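Local coordinates for chain length determinant protein (Shigella flexneri, PDB 4ZM1) that controls the chain length of the lipopolysaccharide O antigen, probably as an oligomeric membrane protein acting at the cell envelope during polymerisation, at residues Glu4-Thr9 with Thr234-Arg239; Ala10-Pro15 with Leu80-Ser85; Gln104-Val109 with Asp223-Arg228; Pro165-Thr170 with Phe179-Glu184. All coordinates share one frame; numbering follows the deposited sequence.

Contact 1 (Glu4-Thr9 with Thr234-Arg239)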
loop_
_atom_site.group_PDB
_atom_site.type_symbol
_atom_site.label_atom_id
_atom_site.label_comp_id
_atom_site.label_asym_id
_atom_site.label_seq_id
_atom_site.Cartn_x
_atom_site.Cartn_y
_atom_site.Cartn_z
ATOM N N GLU B 4 35.592 -8.587 37.682
ATOM C CA GLU B 4 34.776 -9.809 37.814
ATOM C C GLU B 4 33.394 -9.729 37.090
ATOM O O GLU B 4 32.355 -10.101 37.652
ATOM C CB GLU B 4 34.603 -10.215 39.293
ATOM C CG GLU B 4 34.161 -9.117 40.254
ATOM C CD GLU B 4 34.464 -9.385 41.719
ATOM O OE1 GLU B 4 34.900 -10.513 42.049
ATOM O OE2 GLU B 4 34.265 -8.463 42.542
ATOM N N LYS B 5 33.422 -9.322 35.810
ATOM C CA LYS B 5 32.254 -9.220 34.940
ATOM C C LYS B 5 32.636 -9.629 33.502
ATOM O O LYS B 5 33.697 -9.244 33.003
ATOM C CB LYS B 5 31.611 -7.815 35.005
ATOM C CG LYS B 5 32.563 -6.630 34.813
ATOM C CD LYS B 5 31.980 -5.334 35.374
ATOM C CE LYS B 5 32.955 -4.183 35.269
ATOM N NZ LYS B 5 32.377 -2.914 35.784
ATOM N N TRP B 6 31.770 -10.442 32.864
ATOM C CA TRP B 6 31.951 -11.007 31.525
ATOM C C TRP B 6 30.933 -10.442 30.568
ATOM O O TRP B 6 29.744 -10.459 30.894
ATOM C CB TRP B 6 31.793 -12.540 31.582
ATOM C CG TRP B 6 32.721 -13.230 32.539
ATOM C CD1 TRP B 6 32.611 -13.286 33.898
ATOM C CD2 TRP B 6 33.866 -14.019 32.194
ATOM N NE1 TRP B 6 33.643 -14.027 34.427
ATOM C CE2 TRP B 6 34.420 -14.502 33.402
ATOM C CE3 TRP B 6 34.483 -14.362 30.980
ATOM C CZ2 TRP B 6 35.567 -15.303 33.430
ATOM C CZ3 TRP B 6 35.617 -15.161 31.009
ATOM C CH2 TRP B 6 36.161 -15.603 32.224
ATOM N N THR B 7 31.357 -9.979 29.373
ATOM C CA THR B 7 30.384 -9.451 28.408
ATOM C C THR B 7 30.202 -10.390 27.212
ATOM O O THR B 7 31.177 -10.733 26.549
ATOM C CB THR B 7 30.751 -8.027 27.929
ATOM O OG1 THR B 7 30.923 -7.157 29.054
ATOM C CG2 THR B 7 29.691 -7.435 26.977
ATOM N N SER B 8 28.955 -10.794 26.943
ATOM C CA SER B 8 28.592 -11.586 25.767
ATOM C C SER B 8 28.068 -10.620 24.731
ATOM O O SER B 8 27.299 -9.711 25.078
ATOM C CB SER B 8 27.546 -12.642 26.104
ATOM O OG SER B 8 27.141 -13.368 24.951
ATOM N N THR B 9 28.476 -10.792 23.473
ATOM C CA THR B 9 28.070 -9.879 22.412
ATOM C C THR B 9 27.356 -10.645 21.276
ATOM O O THR B 9 27.638 -11.810 21.022
ATOM C CB THR B 9 29.308 -9.075 21.936
ATOM O OG1 THR B 9 29.872 -8.347 23.042
ATOM C CG2 THR B 9 29.032 -8.158 20.752
ATOM N N THR B 234 28.122 -14.528 21.882
ATOM C CA THR B 234 29.459 -15.082 22.088
ATOM C C THR B 234 29.640 -15.669 23.501
ATOM O O THR B 234 28.989 -15.225 24.436
ATOM C CB THR B 234 30.539 -13.999 21.859
ATOM O OG1 THR B 234 30.381 -12.939 22.798
ATOM C CG2 THR B 234 30.588 -13.470 20.429
ATOM N N LEU B 235 30.505 -16.680 23.645
ATOM C CA LEU B 235 30.878 -17.253 24.942
ATOM C C LEU B 235 32.229 -16.586 25.270
ATOM O O LEU B 235 33.250 -16.967 24.677
ATOM C CB LEU B 235 30.952 -18.802 24.889
ATOM C CG LEU B 235 31.477 -19.543 26.142
ATOM C CD1 LEU B 235 30.425 -19.610 27.228
ATOM C CD2 LEU B 235 31.878 -20.941 25.799
ATOM N N PRO B 236 32.233 -15.494 26.088
ATOM C CA PRO B 236 33.491 -14.756 26.320
ATOM C C PRO B 236 34.577 -15.593 26.983
ATOM O O PRO B 236 34.291 -16.238 27.984
ATOM C CB PRO B 236 33.065 -13.575 27.207
ATOM C CG PRO B 236 31.753 -13.946 27.775
ATOM C CD PRO B 236 31.097 -14.875 26.809
ATOM N N ILE B 237 35.806 -15.616 26.396
ATOM C CA ILE B 237 36.970 -16.360 26.916
ATOM C C ILE B 237 37.611 -15.632 28.090
ATOM O O ILE B 237 38.066 -16.274 29.038
ATOM C CB ILE B 237 38.074 -16.663 25.850
ATOM C CG1 ILE B 237 38.072 -15.681 24.647
ATOM C CG2 ILE B 237 38.017 -18.110 25.384
ATOM C CD1 ILE B 237 38.857 -14.355 24.799
ATOM N N ARG B 238 37.684 -14.296 28.000
ATOM C CA ARG B 238 38.329 -13.437 28.983
ATOM C C ARG B 238 37.366 -12.406 29.573
ATOM O O ARG B 238 36.417 -11.968 28.906
ATOM C CB ARG B 238 39.536 -12.727 28.343
ATOM C CG ARG B 238 40.675 -13.682 27.983
ATOM C CD ARG B 238 42.005 -12.988 27.775
ATOM N NE ARG B 238 43.071 -13.941 27.448
ATOM C CZ ARG B 238 43.777 -14.624 28.346
ATOM N NH1 ARG B 238 43.535 -14.483 29.643
ATOM N NH2 ARG B 238 44.728 -15.462 27.950
ATOM N N ARG B 239 37.643 -12.009 30.828
ATOM C CA ARG B 239 36.878 -11.034 31.610
ATOM C C ARG B 239 37.016 -9.619 31.034
ATOM O O ARG B 239 37.866 -9.379 30.173
ATOM C CB ARG B 239 37.346 -11.035 33.082
ATOM C CG ARG B 239 37.664 -12.406 33.661
ATOM C CD ARG B 239 37.818 -12.352 35.166
ATOM N NE ARG B 239 36.609 -12.832 35.839
ATOM C CZ ARG B 239 36.406 -12.787 37.152
ATOM N NH1 ARG B 239 37.320 -12.254 37.955
ATOM N NH2 ARG B 239 35.276 -13.252 37.671
#
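The Trp6 indole carries Arg239 on one face and a carbonyl at its rim. Arg239 CG sits 3.9 Å from the centroid of the six-membered ring, a CH-pi contact, while Ile237 O reaches the ring edge 3.3 Å from Trp6 CZ3. The Arg239 guanidinium is itself covered on one face by the Glu4 backbone, with CA of Glu4 3.5 Å from CZ of Arg239. A bend at chi3 (101°) turns the group back toward residue 4 and leaves its plane 61° from that of the indole. Trp6 NE1 lies at the guanidinium edge, 3.5 Å from Arg239 NE; both are donors, so no hydrogen bond joins them. Farther along, Pro236 points its ring at the strand and rests CB and CG against Thr7 O. Three hydrogen bonds then fix Thr234. Its OG1 accepts Thr9 N over 2.9 Å in a nearly straight bond (174°), its N donates to Thr9 O, and its O receives Ser8 OG at 2.7 Å, on a lone pair in the carbonyl plane. The Ser8 hydroxyl gets there by lying anti to its own backbone N. Beyond the two segments, Asp240 bonds to Thr7 N through OD1, and Asn62 of the second subunit bonds to Leu235 O and Ile237 N. Glu4 OE1 stays 5.1 Å from Arg239 NH1, which suggests that opposite charge adds at most a diffuse attraction: the C-terminal segment is held on strand 6-13 by directed bonds at Thr234 and by a CH-pi contact and carbon packing at Trp6.

Contact 2 (Ala10-Pro15 with Leu80-Ser85); sequences AIITQP and LPLTVS
An antiparallel strand pairing inside the four-stranded sheet joins Ala10-Thr13, the second half of strand 6-13, to Leu82-Ser85 at the start of strand 82-88. Ala10 with Val84 and Ile12 with Leu82 are hydrogen-bonded pairs, and Ile11 with Thr83 between them is a non-hydrogen-bonded pair. Each hydrogen-bonded pair closes a two-bond ring, of which Leu82 N to Ile12 O is 2.7 Å and Ala10 N to Val84 O 2.9 Å. In between, two CA-H...O contacts accompany them, among them Ile11 CA to Leu82 O at 3.4 Å. The strands cross with their directions 140° apart, so the pairing is twisted. On one face, Ala10 CB touches Val84 CG2. Ile12 CG1, held between its backbone N and carbonyl carbon (chi1 64°), packs on Leu82 CB at 3.8 Å, and its CD1 goes on to Val84 CG1. On the other face, Ile11 and Pro81 lie side by side, CG2 of Ile11 3.5 Å from CB of Pro81, just after the cis peptide bond that precedes the proline. Leu80 closes this end, its CB and CD1 against the Thr13 hydroxyl and CD1 near the amide of Gln14. Thr83 OG1, beside Ile11 CG1, is bonded to Ser74. The face of Ala10, Ile12 and Val84 is packed by Phe49 and Phe53 of helix 38-61 and by Leu98 and Ile102 of helix 91-160, whereas Ile11 and Pro81 meet Ser54 and Ser51 of the second subunit; strand 228-229 flanks strand 6-13 on its remaining edge.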
loop_
_atom_site.group_PDB
_atom_site.type_symbol
_atom_site.label_atom_id
_atom_site.label_comp_id
_atom_site.label_asym_id
_atom_site.label_seq_id
_atom_site.Cartn_x
_atom_site.Cartn_y
_atom_site.Cartn_z
ATOM N N ALA B 10 26.413 -9.971 20.625
ATOM C CA ALA B 10 25.651 -10.448 19.471
ATOM C C ALA B 10 25.491 -9.329 18.446
ATOM O O ALA B 10 25.480 -8.138 18.810
ATOM C CB ALA B 10 24.271 -10.960 19.899
ATOM N N ILE B 11 25.386 -9.712 17.155
ATOM C CA ILE B 11 25.180 -8.731 16.104
ATOM C C ILE B 11 23.896 -9.126 15.404
ATOM O O ILE B 11 23.764 -10.253 14.908
ATOM C CB ILE B 11 26.377 -8.490 15.153
ATOM C CG1 ILE B 11 27.603 -7.970 15.955
ATOM C CG2 ILE B 11 25.988 -7.475 14.070
ATOM C CD1 ILE B 11 28.919 -8.018 15.262
ATOM N N ILE B 12 22.919 -8.204 15.473
ATOM C CA ILE B 12 21.592 -8.321 14.891
ATOM C C ILE B 12 21.449 -7.315 13.742
ATOM O O ILE B 12 22.146 -6.293 13.717
ATOM C CB ILE B 12 20.483 -8.120 15.973
ATOM C CG1 ILE B 12 20.430 -6.722 16.635
ATOM C CG2 ILE B 12 20.336 -9.328 16.923
ATOM C CD1 ILE B 12 19.086 -6.376 17.345
ATOM N N THR B 13 20.562 -7.609 12.800
ATOM C CA THR B 13 20.219 -6.684 11.719
ATOM C C THR B 13 18.754 -6.938 11.307
ATOM O O THR B 13 18.053 -7.770 11.905
ATOM C CB THR B 13 21.233 -6.706 10.540
ATOM O OG1 THR B 13 20.952 -5.587 9.685
ATOM C CG2 THR B 13 21.197 -7.995 9.753
ATOM N N GLN B 14 18.290 -6.181 10.310
ATOM C CA GLN B 14 16.940 -6.302 9.784
ATOM C C GLN B 14 16.714 -7.730 9.227
ATOM O O GLN B 14 17.676 -8.386 8.783
ATOM C CB GLN B 14 16.678 -5.223 8.723
ATOM C CG GLN B 14 17.415 -5.431 7.397
ATOM C CD GLN B 14 17.417 -4.231 6.481
ATOM O OE1 GLN B 14 16.697 -3.235 6.664
ATOM N NE2 GLN B 14 18.253 -4.305 5.463
ATOM N N PRO B 15 15.469 -8.256 9.256
ATOM C CA PRO B 15 15.271 -9.608 8.720
ATOM C C PRO B 15 15.476 -9.647 7.200
ATOM O O PRO B 15 15.352 -8.621 6.529
ATOM C CB PRO B 15 13.831 -9.946 9.124
ATOM C CG PRO B 15 13.160 -8.642 9.341
ATOM C CD PRO B 15 14.202 -7.658 9.745
ATOM N N LEU B 80 22.661 0.119 10.401
ATOM C CA LEU B 80 22.702 -1.318 10.624
ATOM C C LEU B 80 24.070 -1.851 10.275
ATOM O O LEU B 80 24.743 -1.225 9.450
ATOM C CB LEU B 80 21.605 -2.031 9.821
ATOM C CG LEU B 80 20.177 -1.737 10.245
ATOM C CD1 LEU B 80 19.225 -2.300 9.260
ATOM C CD2 LEU B 80 19.863 -2.279 11.636
ATOM N N PRO B 81 24.537 -2.968 10.883
ATOM C CA PRO B 81 23.866 -3.828 11.875
ATOM C C PRO B 81 23.922 -3.236 13.284
ATOM O O PRO B 81 24.514 -2.174 13.493
ATOM C CB PRO B 81 24.660 -5.140 11.768
ATOM C CG PRO B 81 26.062 -4.670 11.489
ATOM C CD PRO B 81 25.883 -3.489 10.553
ATOM N N LEU B 82 23.314 -3.924 14.246
ATOM C CA LEU B 82 23.297 -3.463 15.636
ATOM C C LEU B 82 24.008 -4.457 16.526
ATOM O O LEU B 82 23.799 -5.674 16.402
ATOM C CB LEU B 82 21.860 -3.230 16.138
ATOM C CG LEU B 82 21.011 -2.230 15.327
ATOM C CD1 LEU B 82 19.548 -2.469 15.534
ATOM C CD2 LEU B 82 21.353 -0.791 15.674
ATOM N N THR B 83 24.860 -3.931 17.419
ATOM C CA THR B 83 25.586 -4.737 18.384
ATOM C C THR B 83 24.841 -4.671 19.690
ATOM O O THR B 83 24.635 -3.590 20.261
ATOM C CB THR B 83 27.044 -4.305 18.492
ATOM O OG1 THR B 83 27.647 -4.573 17.236
ATOM C CG2 THR B 83 27.809 -5.067 19.570
ATOM N N VAL B 84 24.352 -5.836 20.105
ATOM C CA VAL B 84 23.697 -6.028 21.388
ATOM C C VAL B 84 24.739 -6.687 22.266
ATOM O O VAL B 84 25.576 -7.450 21.767
ATOM C CB VAL B 84 22.346 -6.794 21.340
ATOM C CG1 VAL B 84 21.290 -6.021 20.543
ATOM C CG2 VAL B 84 22.505 -8.218 20.823
ATOM N N SER B 85 24.760 -6.341 23.544
ATOM C CA SER B 85 25.750 -6.889 24.470
ATOM C C SER B 85 25.171 -6.949 25.875
ATOM O O SER B 85 24.272 -6.159 26.201
ATOM C CB SER B 85 27.026 -6.055 24.434
ATOM O OG SER B 85 27.288 -5.456 25.691
#

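Contact 3 (Gln104-Val109 with Asp223-Arg228)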
loop_
_atom_site.group_PDB
_atom_site.type_symbol
_atom_site.label_atom_id
_atom_site.label_comp_id
_atom_site.label_asym_id
_atom_site.label_seq_id
_atom_site.Cartn_x
_atom_site.Cartn_y
_atom_site.Cartn_z
ATOM N N GLN B 104 13.226 -12.942 24.343
ATOM C CA GLN B 104 12.175 -12.278 25.125
ATOM C C GLN B 104 11.629 -11.075 24.339
ATOM O O GLN B 104 10.413 -10.953 24.186
ATOM C CB GLN B 104 12.744 -11.841 26.491
ATOM C CG GLN B 104 11.734 -11.235 27.466
ATOM C CD GLN B 104 12.375 -10.924 28.800
ATOM O OE1 GLN B 104 12.842 -11.811 29.529
ATOM N NE2 GLN B 104 12.384 -9.653 29.161
ATOM N N VAL B 105 12.538 -10.227 23.803
ATOM C CA VAL B 105 12.211 -9.047 23.004
ATOM C C VAL B 105 11.488 -9.511 21.741
ATOM O O VAL B 105 10.419 -8.971 21.447
ATOM C CB VAL B 105 13.457 -8.161 22.713
ATOM C CG1 VAL B 105 13.170 -7.115 21.636
ATOM C CG2 VAL B 105 13.952 -7.486 23.995
ATOM N N ASP B 106 12.007 -10.564 21.068
ATOM C CA ASP B 106 11.396 -11.132 19.859
ATOM C C ASP B 106 9.953 -11.599 20.114
ATOM O O ASP B 106 9.078 -11.306 19.295
ATOM C CB ASP B 106 12.241 -12.290 19.288
ATOM C CG ASP B 106 11.784 -12.783 17.915
ATOM O OD1 ASP B 106 11.675 -11.938 16.973
ATOM O OD2 ASP B 106 11.566 -14.011 17.764
ATOM N N ASP B 107 9.699 -12.281 21.256
ATOM C CA ASP B 107 8.360 -12.769 21.620
ATOM C C ASP B 107 7.376 -11.619 21.816
ATOM O O ASP B 107 6.248 -11.727 21.361
ATOM C CB ASP B 107 8.416 -13.647 22.887
ATOM C CG ASP B 107 8.964 -15.054 22.696
ATOM O OD1 ASP B 107 8.991 -15.531 21.540
ATOM O OD2 ASP B 107 9.300 -15.704 23.715
ATOM N N LYS B 108 7.811 -10.525 22.473
ATOM C CA LYS B 108 7.015 -9.318 22.734
ATOM C C LYS B 108 6.686 -8.615 21.415
ATOM O O LYS B 108 5.525 -8.235 21.200
ATOM C CB LYS B 108 7.781 -8.366 23.696
ATOM C CG LYS B 108 7.214 -6.942 23.853
ATOM C CD LYS B 108 5.917 -6.854 24.643
ATOM C CE LYS B 108 5.508 -5.409 24.826
ATOM N NZ LYS B 108 4.174 -5.258 25.469
ATOM N N VAL B 109 7.716 -8.472 20.527
ATOM C CA VAL B 109 7.554 -7.835 19.222
ATOM C C VAL B 109 6.538 -8.635 18.383
ATOM O O VAL B 109 5.654 -8.042 17.769
ATOM C CB VAL B 109 8.892 -7.622 18.476
ATOM C CG1 VAL B 109 8.662 -7.257 17.007
ATOM C CG2 VAL B 109 9.731 -6.545 19.161
ATOM N N ASP B 223 5.419 -16.799 9.051
ATOM C CA ASP B 223 6.665 -17.130 9.733
ATOM C C ASP B 223 7.451 -15.830 9.859
ATOM O O ASP B 223 8.458 -15.639 9.170
ATOM C CB ASP B 223 7.447 -18.221 8.955
ATOM C CG ASP B 223 6.657 -19.449 8.503
ATOM O OD1 ASP B 223 5.422 -19.487 8.732
ATOM O OD2 ASP B 223 7.273 -20.367 7.914
ATOM N N ILE B 224 6.960 -14.910 10.709
ATOM C CA ILE B 224 7.569 -13.593 10.844
ATOM C C ILE B 224 8.390 -13.444 12.124
ATOM O O ILE B 224 7.942 -13.777 13.224
ATOM C CB ILE B 224 6.538 -12.436 10.693
ATOM C CG1 ILE B 224 5.438 -12.449 11.771
ATOM C CG2 ILE B 224 5.922 -12.459 9.307
ATOM C CD1 ILE B 224 5.589 -11.401 12.760
ATOM N N HIS B 225 9.600 -12.920 11.935
ATOM C CA HIS B 225 10.591 -12.577 12.940
ATOM C C HIS B 225 11.099 -11.184 12.549
ATOM O O HIS B 225 11.111 -10.840 11.361
ATOM C CB HIS B 225 11.697 -13.654 13.041
ATOM C CG HIS B 225 11.388 -14.775 14.008
ATOM N ND1 HIS B 225 12.405 -15.445 14.688
ATOM C CD2 HIS B 225 10.196 -15.303 14.388
ATOM C CE1 HIS B 225 11.796 -16.351 15.442
ATOM N NE2 HIS B 225 10.468 -16.299 15.300
ATOM N N ALA B 226 11.421 -10.357 13.550
ATOM C CA ALA B 226 11.727 -8.950 13.357
ATOM C C ALA B 226 13.172 -8.656 13.194
ATOM O O ALA B 226 13.549 -7.515 12.991
ATOM C CB ALA B 226 11.191 -8.161 14.535
ATOM N N TYR B 227 13.994 -9.652 13.327
ATOM C CA TYR B 227 15.436 -9.479 13.266
ATOM C C TYR B 227 16.064 -10.693 12.616
ATOM O O TYR B 227 15.439 -11.750 12.490
ATOM C CB TYR B 227 15.982 -9.265 14.713
ATOM C CG TYR B 227 16.095 -10.535 15.524
ATOM C CD1 TYR B 227 17.310 -11.188 15.658
ATOM C CD2 TYR B 227 14.977 -11.106 16.124
ATOM C CE1 TYR B 227 17.416 -12.384 16.359
ATOM C CE2 TYR B 227 15.076 -12.286 16.862
ATOM C CZ TYR B 227 16.300 -12.918 16.984
ATOM O OH TYR B 227 16.383 -14.086 17.718
ATOM N N ARG B 228 17.346 -10.561 12.331
ATOM C CA ARG B 228 18.204 -11.598 11.807
ATOM C C ARG B 228 19.496 -11.573 12.617
ATOM O O ARG B 228 19.968 -10.480 12.950
ATOM C CB ARG B 228 18.469 -11.353 10.314
ATOM C CG ARG B 228 19.305 -12.435 9.667
ATOM C CD ARG B 228 19.549 -12.231 8.186
ATOM N NE ARG B 228 20.440 -11.117 7.832
ATOM C CZ ARG B 228 21.771 -11.180 7.795
ATOM N NH1 ARG B 228 22.404 -12.272 8.213
ATOM N NH2 ARG B 228 22.481 -10.131 7.403
#
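Asp106 and Ala226 bring the backbones nearest, 6.9 Å between their CA atoms, where regular turns of helix 91-160 pass an irregular chain leading into strand 228-229. That chain is extended at His225 and Tyr227 but kinks at Ala226 (psi -4°), whose CB is directed to the helix. No hydrogen bond spans the gap; the approach is made by side chains. Asp106, with CG anti to its backbone N, sends its carboxylate between two rings. OD2 stands over one face of the His225 imidazole, offset toward the rim, 3.3 Å from CE1 of His225; its 3.5 Å approach to His225 ND1 has too poor an angle for a hydrogen bond. OD1 instead meets the edge of the Tyr227 ring, 3.4 Å from Tyr227 CE2, with the carboxylate plane turned 84° from the ring. The negative group thus faces the slightly positive ring hydrogens of the tyrosine, and it might favour a protonated histidine. One turn on, Val109 CG1 rests on Ala226 CB at 3.7 Å, the apolar part of the contact. Tyr227 also packs against Ile102 on the same helix, Phe49 of helix 38-61 and Ile12 of strand 6-13, and meets Tyr229 edge-to-face. Val105, on the neighbouring side of the helix, fills in against Phe49 and Phe53, while Arg228 is backbone-bonded to Thr13, so the segment runs past the long helix and enters the sheet beside strand 6-13.

Contact 4 (Pro165-Thr170 with Phe179-Glu184)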
loop_
_atom_site.group_PDB
_atom_site.type_symbol
_atom_site.label_atom_id
_atom_site.label_comp_id
_atom_site.label_asym_id
_atom_site.label_seq_id
_atom_site.Cartn_x
_atom_site.Cartn_y
_atom_site.Cartn_z
ATOM N N PRO B 165 -40.825 -3.502 -32.738
ATOM C CA PRO B 165 -39.667 -2.630 -33.025
ATOM C C PRO B 165 -39.720 -2.026 -34.437
ATOM O O PRO B 165 -40.137 -2.704 -35.378
ATOM C CB PRO B 165 -38.462 -3.562 -32.851
ATOM C CG PRO B 165 -38.968 -4.719 -32.086
ATOM C CD PRO B 165 -40.380 -4.892 -32.511
ATOM N N GLN B 166 -39.345 -0.734 -34.571
ATOM C CA GLN B 166 -39.387 0.037 -35.825
ATOM C C GLN B 166 -38.026 0.178 -36.505
ATOM O O GLN B 166 -37.913 0.964 -37.443
ATOM C CB GLN B 166 -39.916 1.466 -35.566
ATOM C CG GLN B 166 -41.256 1.557 -34.882
ATOM C CD GLN B 166 -42.417 1.405 -35.816
ATOM O OE1 GLN B 166 -42.580 2.163 -36.794
ATOM N NE2 GLN B 166 -43.282 0.451 -35.492
ATOM N N VAL B 167 -36.999 -0.530 -36.052
ATOM C CA VAL B 167 -35.663 -0.319 -36.612
ATOM C C VAL B 167 -34.995 -1.609 -37.095
ATOM O O VAL B 167 -35.193 -2.673 -36.506
ATOM C CB VAL B 167 -34.747 0.446 -35.613
ATOM C CG1 VAL B 167 -34.916 1.952 -35.783
ATOM C CG2 VAL B 167 -35.012 0.030 -34.167
ATOM N N GLN B 168 -34.173 -1.475 -38.168
ATOM C CA GLN B 168 -33.442 -2.558 -38.841
ATOM C C GLN B 168 -31.905 -2.469 -38.680
ATOM O O GLN B 168 -31.202 -3.340 -39.200
ATOM C CB GLN B 168 -33.806 -2.609 -40.336
ATOM C CG GLN B 168 -33.259 -1.458 -41.176
ATOM C CD GLN B 168 -33.660 -1.575 -42.619
ATOM O OE1 GLN B 168 -34.843 -1.526 -42.968
ATOM N NE2 GLN B 168 -32.674 -1.695 -43.493
ATOM N N GLN B 169 -31.388 -1.427 -37.986
ATOM C CA GLN B 169 -29.958 -1.236 -37.711
ATOM C C GLN B 169 -29.776 -0.193 -36.628
ATOM O O GLN B 169 -29.871 1.011 -36.881
ATOM C CB GLN B 169 -29.147 -0.862 -38.967
ATOM C CG GLN B 169 -27.629 -0.966 -38.778
ATOM C CD GLN B 169 -26.998 -1.960 -39.725
ATOM O OE1 GLN B 169 -26.726 -3.111 -39.363
ATOM N NE2 GLN B 169 -26.737 -1.531 -40.957
ATOM N N THR B 170 -29.517 -0.668 -35.412
ATOM C CA THR B 170 -29.290 0.207 -34.271
ATOM C C THR B 170 -27.873 0.132 -33.814
ATOM O O THR B 170 -27.288 -0.956 -33.781
ATOM C CB THR B 170 -30.184 -0.155 -33.080
ATOM O OG1 THR B 170 -30.002 -1.535 -32.750
ATOM C CG2 THR B 170 -31.621 0.142 -33.321
ATOM N N PHE B 179 -38.049 4.625 -27.776
ATOM C CA PHE B 179 -39.424 4.275 -28.134
ATOM C C PHE B 179 -39.526 3.512 -29.480
ATOM O O PHE B 179 -40.561 2.902 -29.746
ATOM C CB PHE B 179 -40.305 5.530 -28.145
ATOM C CG PHE B 179 -40.466 6.237 -29.474
ATOM C CD1 PHE B 179 -41.599 6.020 -30.267
ATOM C CD2 PHE B 179 -39.536 7.185 -29.895
ATOM C CE1 PHE B 179 -41.772 6.710 -31.474
ATOM C CE2 PHE B 179 -39.706 7.871 -31.109
ATOM C CZ PHE B 179 -40.811 7.610 -31.898
ATOM N N LEU B 180 -38.465 3.518 -30.302
ATOM C CA LEU B 180 -38.426 2.786 -31.575
ATOM C C LEU B 180 -38.311 1.270 -31.359
ATOM O O LEU B 180 -38.544 0.498 -32.293
ATOM C CB LEU B 180 -37.282 3.281 -32.460
ATOM C CG LEU B 180 -37.470 4.701 -33.033
ATOM C CD1 LEU B 180 -36.141 5.287 -33.498
ATOM C CD2 LEU B 180 -38.487 4.721 -34.165
ATOM N N LEU B 181 -38.012 0.842 -30.119
ATOM C CA LEU B 181 -37.932 -0.570 -29.754
ATOM C C LEU B 181 -39.346 -1.173 -29.568
ATOM O O LEU B 181 -39.482 -2.394 -29.484
ATOM C CB LEU B 181 -37.093 -0.716 -28.472
ATOM C CG LEU B 181 -35.553 -0.758 -28.564
ATOM C CD1 LEU B 181 -34.957 -0.347 -29.907
ATOM C CD2 LEU B 181 -34.914 -0.101 -27.381
ATOM N N GLY B 182 -40.375 -0.314 -29.543
ATOM C CA GLY B 182 -41.786 -0.697 -29.409
ATOM C C GLY B 182 -42.219 -0.898 -27.976
ATOM O O GLY B 182 -41.409 -1.305 -27.144
ATOM N N SER B 183 -43.488 -0.612 -27.675
ATOM C CA SER B 183 -44.049 -0.710 -26.324
ATOM C C SER B 183 -43.968 -2.138 -25.729
ATOM O O SER B 183 -43.820 -2.263 -24.511
ATOM C CB SER B 183 -45.484 -0.196 -26.280
ATOM O OG SER B 183 -46.317 -0.867 -27.205
ATOM N N GLU B 184 -43.977 -3.187 -26.568
ATOM C CA GLU B 184 -43.868 -4.580 -26.107
ATOM C C GLU B 184 -42.496 -4.836 -25.456
ATOM O O GLU B 184 -42.462 -5.284 -24.311
ATOM C CB GLU B 184 -44.139 -5.586 -27.242
ATOM C CG GLU B 184 -45.606 -5.690 -27.618
ATOM C CD GLU B 184 -46.361 -6.848 -26.996
ATOM O OE1 GLU B 184 -46.800 -7.734 -27.763
ATOM O OE2 GLU B 184 -46.536 -6.860 -25.755
#
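Gln166 folds its side chain away from Leu180: CG lies beside its own backbone N (chi1 -55°), and a second bend (chi2 -83°) carries the amide off, so that CB is what meets Leu180 CD2, at 3.8 Å. The backbone N-H of Gln166 donates to Leu180 O at 2.7 Å in an almost straight bond (176°), close to the line of the carbonyl. This bond alone holds the oxygen across the contact; Pro165 CA, 3.4 Å from Leu180 O, and Val167 CG2 are merely its neighbours. Pro165 CG rests against the oxygen of the next carbonyl, 3.5 Å from Leu181 O. Residues 179-181 end a 3-10 segment that leads into helix 182-191, and Gly182 N bonds back to Phe179 O. The whole piece belongs to the loop at the far end of the very long helix 91-160, where the chain doubles back, and the bond from Gln166 to Leu180 closes this excursion. Val167 supplies the apolar side: CG1 approaches Leu180 CD1 at 4.2 Å and CG2 approaches Leu181 CD1 at 4.3 Å. Phe179 packs on Tyr156 and Ala157 of helix 91-160, and Ser183 OG bonds to Val162 O. The neighbouring copies come together here as well, with Thr170 packing on Thr170 of the third subunit and Leu181 on Phe179 of the second.

In the fold
Contacts 1, 2 and 3 cluster at one end of this elongated chain; contact 4 lies at the other, about 94 Å from contact 1 between centres. Contacts 1 and 2 share strand 6-13 and touch through Thr7 and Thr9, but the first is a surface contact mixing backbone and hydroxyl hydrogen bonds with a CH-pi contact, the second a buried backbone pairing with apolar faces. Contact 3, also buried, has no cross-bond of its own and joins contact 2 through Thr13 O and Arg228 N. Contact 4 is local, buried and tied by one bond. Contact 3 uses the early turns of helix 91-160, contact 4 lies just past its far end, and contacts 1, 2 and 4 all touch the second subunit.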